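Local structure of replicative DNA helicase (4O1R) at residues Gln19-Ile22 with Lys23-Val26; Trp34-Glu38 with Ala39-Leu43; Trp84-Leu87 with Asp88-Thr91. The protein contains a DnaB intein that probably excises itself from the helicase precursor and joins the flanking segments by protein splicing. All blocks are in the same frame, centred on the assembly; numbering follows the deposited sequence. Where two conformers were deposited one is given.

Contact 1 (Gln19-Ile22 with Lys23-Val26)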
loop_
_atom_site.group_PDB
_atom_site.type_symbol
_atom_site.label_atom_id
_atom_site.label_comp_id
_atom_site.label_asym_id
_atom_site.label_seq_id
_atom_site.Cartn_x
_atom_site.Cartn_y
_atom_site.Cartn_z
ATOM N N GLN A 19 1.471 11.789 8.088
ATOM C CA GLN A 19 1.970 10.509 7.581
ATOM C C GLN A 19 2.557 9.749 8.758
ATOM O O GLN A 19 3.454 10.257 9.444
ATOM C CB GLN A 19 3.033 10.749 6.512
ATOM C CG GLN A 19 2.472 11.513 5.317
ATOM C CD GLN A 19 3.521 11.877 4.291
ATOM O OE1 GLN A 19 4.040 11.016 3.588
ATOM N NE2 GLN A 19 3.827 13.165 4.191
ATOM N N VAL A 20 2.016 8.561 9.022
ATOM C CA VAL A 20 2.353 7.791 10.220
ATOM C C VAL A 20 2.852 6.394 9.826
ATOM O O VAL A 20 2.247 5.747 8.970
ATOM C CB VAL A 20 1.053 7.527 11.042
ATOM C CG1 VAL A 20 1.328 6.676 12.298
ATOM C CG2 VAL A 20 0.335 8.830 11.385
ATOM N N PRO A 21 3.950 5.922 10.451
ATOM C CA PRO A 21 4.376 4.539 10.198
ATOM C C PRO A 21 3.293 3.559 10.643
ATOM O O PRO A 21 2.722 3.671 11.741
ATOM C CB PRO A 21 5.640 4.384 11.047
ATOM C CG PRO A 21 6.061 5.755 11.412
ATOM C CD PRO A 21 4.861 6.642 11.357
ATOM N N ILE A 22 3.016 2.575 9.801
ATOM C CA ILE A 22 1.948 1.638 10.077
ATOM C C ILE A 22 2.151 0.907 11.425
ATOM O O ILE A 22 1.177 0.610 12.132
ATOM C CB ILE A 22 1.792 0.656 8.880
ATOM C CG1 ILE A 22 0.554 -0.218 9.040
ATOM C CG2 ILE A 22 3.061 -0.168 8.659
ATOM C CD1 ILE A 22 0.229 -1.048 7.803
ATOM N N LYS A 23 3.407 0.662 11.801
ATOM C CA LYS A 23 3.671 -0.018 13.079
ATOM C C LYS A 23 3.059 0.760 14.259
ATOM O O LYS A 23 2.640 0.161 15.248
ATOM C CB LYS A 23 5.166 -0.267 13.297
ATOM C CG LYS A 23 5.461 -0.886 14.644
ATOM C CD LYS A 23 6.927 -1.003 14.950
ATOM C CE LYS A 23 7.098 -1.685 16.302
ATOM N NZ LYS A 23 8.527 -1.972 16.598
ATOM N N GLU A 24 2.986 2.083 14.140
ATOM C CA GLU A 24 2.477 2.922 15.235
ATOM C C GLU A 24 0.954 2.880 15.362
ATOM O O GLU A 24 0.394 3.344 16.365
ATOM C CB GLU A 24 2.985 4.359 15.087
ATOM C CG GLU A 24 4.508 4.456 15.245
ATOM C CD GLU A 24 5.065 5.859 15.069
ATOM O OE1 GLU A 24 4.275 6.817 15.006
ATOM O OE2 GLU A 24 6.306 5.997 14.986
ATOM N N LEU A 25 0.280 2.304 14.369
ATOM C CA LEU A 25 -1.182 2.251 14.380
ATOM C C LEU A 25 -1.742 0.967 14.974
ATOM O O LEU A 25 -2.955 0.834 15.114
ATOM C CB LEU A 25 -1.737 2.451 12.968
ATOM C CG LEU A 25 -1.472 3.854 12.420
ATOM C CD1 LEU A 25 -1.753 3.858 10.934
ATOM C CD2 LEU A 25 -2.309 4.897 13.156
ATOM N N VAL A 26 -0.868 0.019 15.312
ATOM C CA VAL A 26 -1.329 -1.274 15.845
ATOM C C VAL A 26 -2.262 -1.056 17.034
ATOM O O VAL A 26 -1.937 -0.308 17.956
ATOM C CB VAL A 26 -0.159 -2.243 16.184
ATOM C CG1 VAL A 26 -0.652 -3.443 16.975
ATOM C CG2 VAL A 26 0.529 -2.695 14.912
#
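Val20, in the conformer given, meets the turn that follows its strand through one methyl: CG1 lies 4.0 Å from Leu25 CG and equally close to Glu24 CB. The torsion responsible sets CG1 anti to the backbone N (chi1 178°), leaning it forward over residues four and five further on. Val20 is also tied by backbone hydrogen bonding to Val11 of the neighbouring strand 10-12. Pro21, next along, offers its ring to the carboxylate of Glu24, whose extended chain reaches back across the proline; Pro21 CG comes within 3.6 Å of Glu24 OE2, a van der Waals approach to a carboxylate that is probably charged. With Pro21 the chain leaves the two-stranded antiparallel ribbon 10-12/19-21 of the intein splicing domain and winds into a turn whose residues 23-25 have helical backbone angles. Two successive i to i+3 bonds hold that turn. Glu24 N donates to Pro21 O at 2.9 Å, and Leu25 N to Ile22 O at 2.9 Å. Ile22 gives the turn its carbonyl while its side chain heads the other way, into the protein, to pack on Phe123 and Leu125 of strand 106-126.

Contact 2 (Trp34-Glu38 with Ala39-Leu43)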
loop_
_atom_site.group_PDB
_atom_site.type_symbol
_atom_site.label_atom_id
_atom_site.label_comp_id
_atom_site.label_asym_id
_atom_site.label_seq_id
_atom_site.Cartn_x
_atom_site.Cartn_y
_atom_site.Cartn_z
ATOM N N TRP A 34 -6.446 7.189 3.165
ATOM C CA TRP A 34 -6.842 7.267 1.758
ATOM C C TRP A 34 -6.866 5.890 1.116
ATOM O O TRP A 34 -6.024 5.045 1.413
ATOM C CB TRP A 34 -5.921 8.197 0.967
ATOM C CG TRP A 34 -6.104 9.610 1.365
ATOM C CD1 TRP A 34 -5.272 10.353 2.154
ATOM C CD2 TRP A 34 -7.217 10.448 1.045
ATOM N NE1 TRP A 34 -5.789 11.616 2.322
ATOM C CE2 TRP A 34 -6.986 11.700 1.660
ATOM C CE3 TRP A 34 -8.387 10.269 0.291
ATOM C CZ2 TRP A 34 -7.881 12.764 1.544
ATOM C CZ3 TRP A 34 -9.279 11.334 0.180
ATOM C CH2 TRP A 34 -9.015 12.564 0.800
ATOM N N ALA A 35 -7.842 5.682 0.240
ATOM C CA ALA A 35 -7.987 4.425 -0.495
ATOM C C ALA A 35 -8.556 4.693 -1.871
ATOM O O ALA A 35 -9.153 5.737 -2.129
ATOM C CB ALA A 35 -8.894 3.463 0.262
ATOM N N LEU A 36 -8.391 3.726 -2.755
ATOM C CA LEU A 36 -8.910 3.858 -4.098
ATOM C C LEU A 36 -10.322 3.292 -4.206
ATOM O O LEU A 36 -10.574 2.155 -3.808
ATOM C CB LEU A 36 -7.984 3.116 -5.065
ATOM C CG LEU A 36 -8.422 3.099 -6.534
ATOM C CD1 LEU A 36 -8.307 4.467 -7.178
ATOM C CD2 LEU A 36 -7.588 2.078 -7.284
ATOM N N ASN A 37 -11.236 4.098 -4.733
ATOM C CA ASN A 37 -12.514 3.571 -5.204
ATOM C C ASN A 37 -12.312 3.111 -6.648
ATOM O O ASN A 37 -12.135 3.927 -7.536
ATOM C CB ASN A 37 -13.615 4.635 -5.099
ATOM C CG ASN A 37 -14.958 4.135 -5.576
ATOM O OD1 ASN A 37 -15.040 3.195 -6.367
ATOM N ND2 ASN A 37 -16.025 4.763 -5.093
ATOM N N GLU A 38 -12.313 1.799 -6.868
ATOM C CA GLU A 38 -12.001 1.242 -8.185
ATOM C C GLU A 38 -13.056 1.506 -9.255
ATOM O O GLU A 38 -12.763 1.439 -10.450
ATOM C CB GLU A 38 -11.754 -0.255 -8.076
ATOM C CG GLU A 38 -10.307 -0.633 -7.977
ATOM C CD GLU A 38 -10.100 -2.074 -8.374
ATOM O OE1 GLU A 38 -9.818 -2.338 -9.571
ATOM O OE2 GLU A 38 -10.264 -2.939 -7.493
ATOM N N ALA A 39 -14.277 1.805 -8.827
ATOM C CA ALA A 39 -15.359 2.106 -9.766
ATOM C C ALA A 39 -15.196 3.497 -10.376
ATOM O O ALA A 39 -15.461 3.693 -11.563
ATOM C CB ALA A 39 -16.705 1.969 -9.089
ATOM N N THR A 40 -14.755 4.458 -9.565
ATOM C CA THR A 40 -14.550 5.832 -10.028
ATOM C C THR A 40 -13.091 6.089 -10.395
ATOM O O THR A 40 -12.773 7.084 -11.050
ATOM C CB THR A 40 -14.980 6.867 -8.960
ATOM O OG1 THR A 40 -14.178 6.696 -7.782
ATOM C CG2 THR A 40 -16.441 6.694 -8.589
ATOM N N MET A 41 -12.208 5.187 -9.959
ATOM C CA MET A 41 -10.758 5.376 -10.057
ATOM C C MET A 41 -10.307 6.686 -9.403
ATOM O O MET A 41 -9.409 7.372 -9.885
ATOM C CB MET A 41 -10.250 5.214 -11.501
ATOM C CG MET A 41 -10.416 3.800 -12.038
ATOM S SD MET A 41 -9.537 2.544 -11.079
ATOM C CE MET A 41 -7.834 2.894 -11.525
ATOM N N GLN A 42 -10.945 7.007 -8.280
ATOM C CA GLN A 42 -10.627 8.202 -7.513
ATOM C C GLN A 42 -10.316 7.805 -6.085
ATOM O O GLN A 42 -10.868 6.827 -5.571
ATOM C CB GLN A 42 -11.810 9.179 -7.506
ATOM C CG GLN A 42 -12.287 9.623 -8.885
ATOM C CD GLN A 42 -11.412 10.705 -9.460
ATOM O OE1 GLN A 42 -11.460 11.855 -9.018
ATOM N NE2 GLN A 42 -10.604 10.350 -10.453
ATOM N N LEU A 43 -9.436 8.572 -5.450
ATOM C CA LEU A 43 -9.142 8.379 -4.035
ATOM C C LEU A 43 -10.301 8.859 -3.160
ATOM O O LEU A 43 -10.948 9.870 -3.458
ATOM C CB LEU A 43 -7.865 9.118 -3.631
ATOM C CG LEU A 43 -6.500 8.676 -4.150
ATOM C CD1 LEU A 43 -5.449 9.438 -3.360
ATOM C CD2 LEU A 43 -6.282 7.173 -3.993
#
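Asn37 and Thr40 set their side chains at about a right angle to each other, Thr40 OG1 standing 3.4 Å from Asn37 CB. The amide of Asn37 has CG anti to its own backbone N (chi1 -180°), which carries OD1 forward over the turn to accept from Ala39 N at 2.9 Å, an Asx turn; the donor is tilted 20° from the carbonyl plane. A weak second bond from Thr40 N reaches the same oxygen, while ND2 turns to Glu44 OE2. A second right-angled crossing, of Trp34 with Leu43, is apolar: Leu43 CB meets the ring obliquely, 4.1 Å from Trp34 CE3. On the side of the sheet shared with Leu43, Leu36 extends CD1 to 3.7 Å from Met41 C, and the bent Met41 chain brings SD within 3.5 Å of Glu38 O. The antiparallel pairs Leu36-Leu43 and Asn37-Gln42 make strands 31-37 and 42-55 a beta hairpin, closed by a G1 bulge in which Met41 and Gln42 both face Asn37. Asn37 N donates to Gln42 O at 2.9 Å. The chemistry implies a turn secured by two firmer bonds, this one and Ala39 N to Asn37 OD1, together with weak ones from Thr40, Met41 and Gln42 that gather on Asn37 O.

Contact 3 (Trp84-Leu87 with Asp88-Thr91). With NA (sodium ion), chain B.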
loop_
_atom_site.group_PDB
_atom_site.type_symbol
_atom_site.label_atom_id
_atom_site.label_comp_id
_atom_site.label_asym_id
_atom_site.label_seq_id
_atom_site.Cartn_x
_atom_site.Cartn_y
_atom_site.Cartn_z
ATOM N N TRP A 84 -5.428 -6.622 -10.033
ATOM C CA TRP A 84 -4.544 -6.742 -8.870
ATOM C C TRP A 84 -3.602 -7.928 -9.051
ATOM O O TRP A 84 -4.018 -9.001 -9.507
ATOM C CB TRP A 84 -5.379 -6.935 -7.598
ATOM C CG TRP A 84 -6.221 -5.751 -7.267
ATOM C CD1 TRP A 84 -7.538 -5.563 -7.598
ATOM C CD2 TRP A 84 -5.814 -4.578 -6.557
ATOM N NE1 TRP A 84 -7.972 -4.344 -7.133
ATOM C CE2 TRP A 84 -6.942 -3.721 -6.480
ATOM C CE3 TRP A 84 -4.612 -4.175 -5.953
ATOM C CZ2 TRP A 84 -6.901 -2.478 -5.833
ATOM C CZ3 TRP A 84 -4.573 -2.935 -5.303
ATOM C CH2 TRP A 84 -5.714 -2.107 -5.256
ATOM N N LYS A 85 -2.331 -7.723 -8.710
ATOM C CA LYS A 85 -1.306 -8.768 -8.830
ATOM C C LYS A 85 -0.409 -8.778 -7.603
ATOM O O LYS A 85 -0.067 -7.717 -7.056
ATOM C CB LYS A 85 -0.415 -8.522 -10.055
ATOM C CG LYS A 85 -1.127 -8.591 -11.398
ATOM C CD LYS A 85 -0.129 -8.812 -12.500
ATOM C CE LYS A 85 -0.813 -8.900 -13.830
ATOM N NZ LYS A 85 0.210 -8.961 -14.906
ATOM N N ARG A 86 -0.041 -9.978 -7.173
ATOM C CA ARG A 86 0.970 -10.139 -6.130
ATOM C C ARG A 86 2.284 -9.503 -6.549
ATOM O O ARG A 86 2.670 -9.561 -7.729
ATOM C CB ARG A 86 1.233 -11.621 -5.905
ATOM C CG ARG A 86 0.055 -12.413 -5.362
ATOM C CD ARG A 86 0.310 -13.907 -5.494
ATOM N NE ARG A 86 1.531 -14.304 -4.780
ATOM C CZ ARG A 86 1.566 -15.053 -3.681
ATOM N NH1 ARG A 86 0.441 -15.478 -3.115
ATOM N NH2 ARG A 86 2.748 -15.343 -3.139
ATOM N N LEU A 87 2.992 -8.929 -5.581
ATOM C CA LEU A 87 4.322 -8.399 -5.833
ATOM C C LEU A 87 5.207 -9.437 -6.538
ATOM O O LEU A 87 5.934 -9.104 -7.492
ATOM C CB LEU A 87 4.965 -7.911 -4.518
ATOM C CG LEU A 87 6.402 -7.372 -4.639
ATOM C CD1 LEU A 87 6.674 -6.317 -3.568
ATOM C CD2 LEU A 87 7.434 -8.502 -4.558
ATOM N N ASP A 88 5.126 -10.694 -6.093
ATOM C CA ASP A 88 5.979 -11.724 -6.668
ATOM C C ASP A 88 5.483 -12.259 -8.015
ATOM O O ASP A 88 6.061 -13.210 -8.551
ATOM C CB ASP A 88 6.285 -12.833 -5.644
ATOM C CG ASP A 88 5.063 -13.606 -5.203
ATOM O OD1 ASP A 88 4.020 -13.582 -5.887
ATOM O OD2 ASP A 88 5.156 -14.266 -4.139
ATOM N N GLU A 89 4.459 -11.596 -8.576
ATOM C CA GLU A 89 4.038 -11.837 -9.962
ATOM C C GLU A 89 4.259 -10.625 -10.873
ATOM O O GLU A 89 3.957 -10.683 -12.059
ATOM C CB GLU A 89 2.572 -12.283 -10.005
ATOM C CG GLU A 89 2.347 -13.658 -9.331
ATOM C CD GLU A 89 2.985 -14.851 -10.083
ATOM O OE1 GLU A 89 3.155 -14.792 -11.320
ATOM O OE2 GLU A 89 3.323 -15.867 -9.431
ATOM N N LEU A 90 4.814 -9.546 -10.330
ATOM C CA LEU A 90 5.070 -8.346 -11.121
ATOM C C LEU A 90 6.376 -8.467 -11.882
ATOM O O LEU A 90 7.316 -9.138 -11.441
ATOM C CB LEU A 90 5.115 -7.116 -10.215
ATOM C CG LEU A 90 3.799 -6.763 -9.519
ATOM C CD1 LEU A 90 4.030 -5.676 -8.492
ATOM C CD2 LEU A 90 2.772 -6.300 -10.542
ATOM N N THR A 91 6.439 -7.795 -13.022
ATOM C CA THR A 91 7.602 -7.891 -13.903
ATOM C C THR A 91 8.264 -6.522 -14.068
ATOM O O THR A 91 7.653 -5.476 -13.807
ATOM C CB THR A 91 7.212 -8.457 -15.293
ATOM O OG1 THR A 91 6.359 -7.520 -15.963
ATOM C CG2 THR A 91 6.505 -9.835 -15.181
HETATM NA NA NA B . 7.329 -6.410 -17.868
HETATM O O HOH W 1 2.966 -9.583 -14.337
HETATM O O HOH W 2 5.045 -5.702 -18.107
HETATM O O HOH W 3 7.776 -5.541 -20.038
#
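Arg86 and Asp88 run side by side and end in a two-pronged salt bridge. Arg86 NE donates to Asp88 OD1 at 2.8 Å and Arg86 NH2 to Asp88 OD2 at 2.8 Å, each bond within a few degrees of straight. The carboxylate lies at the edge of the guanidinium, both oxygens are met on their syn sides, and the two planes are only 16° apart. Such a side-on grip fixes the rotation of both groups. A bend in the arginine chain (chi3 58°) and the placing of Asp88 CG between its backbone N and carbonyl carbon (chi1 64°) bring the two ends together.

The tightly packed part is the turn next to this pair and its leucines. Glu89 N bonds to Arg86 O at 2.8 Å and Leu90 N to Leu87 O at 3.1 Å, consecutive i to i+3 links. Leu90 reaches back with CD2 to 3.9 Å from Lys85 CB, and both leucines press on Ile114 of strand 106-126, Leu87 being buried.

The solvent side is looser. The ion pair itself lies there, with Asp88 exposed and Arg86 partly so. Lys85 extends beyond CG so that NZ donates to a water, which in turn donates to Glu89 O at 2.7 Å; the same ammonium forms a salt bridge with Glu94. Glu89 itself is exposed. Farther on, Thr91 OG1 binds a sodium ion at 2.4 Å, alongside two waters and Pro92 O, so part of the metal's shell is solvent.

A strand end, 83-86, running into a short 3-10 turn fastened by Leu87 and Leu90 to strands 57-64, 77-80 and 106-126, is how this part of the intein splicing domain, an all-beta fold of the Hint type, leaves its four-stranded antiparallel sheet.

Overall arrangement
The three contacts follow one another along the chain, all within the intein splicing domain, and each marks a place where a strand ends in a turn. Contacts 1 and 3 lie on opposite sides of the chain's centre, their centres about 25 Å apart and their nearest atoms about 14 Å. Contact 2 keeps about 8 Å between nearest atoms from contact 1 but touches contact 3, where Glu38 OE2 and Trp84 NE1 are 2.7 Å apart, a probable hydrogen bond between hairpin and strand 83-86. Sodium is bound directly in contact 3; a sodium ion lies about 8 Å from the Glu38 side chain and one about 13 Å from that of Val20.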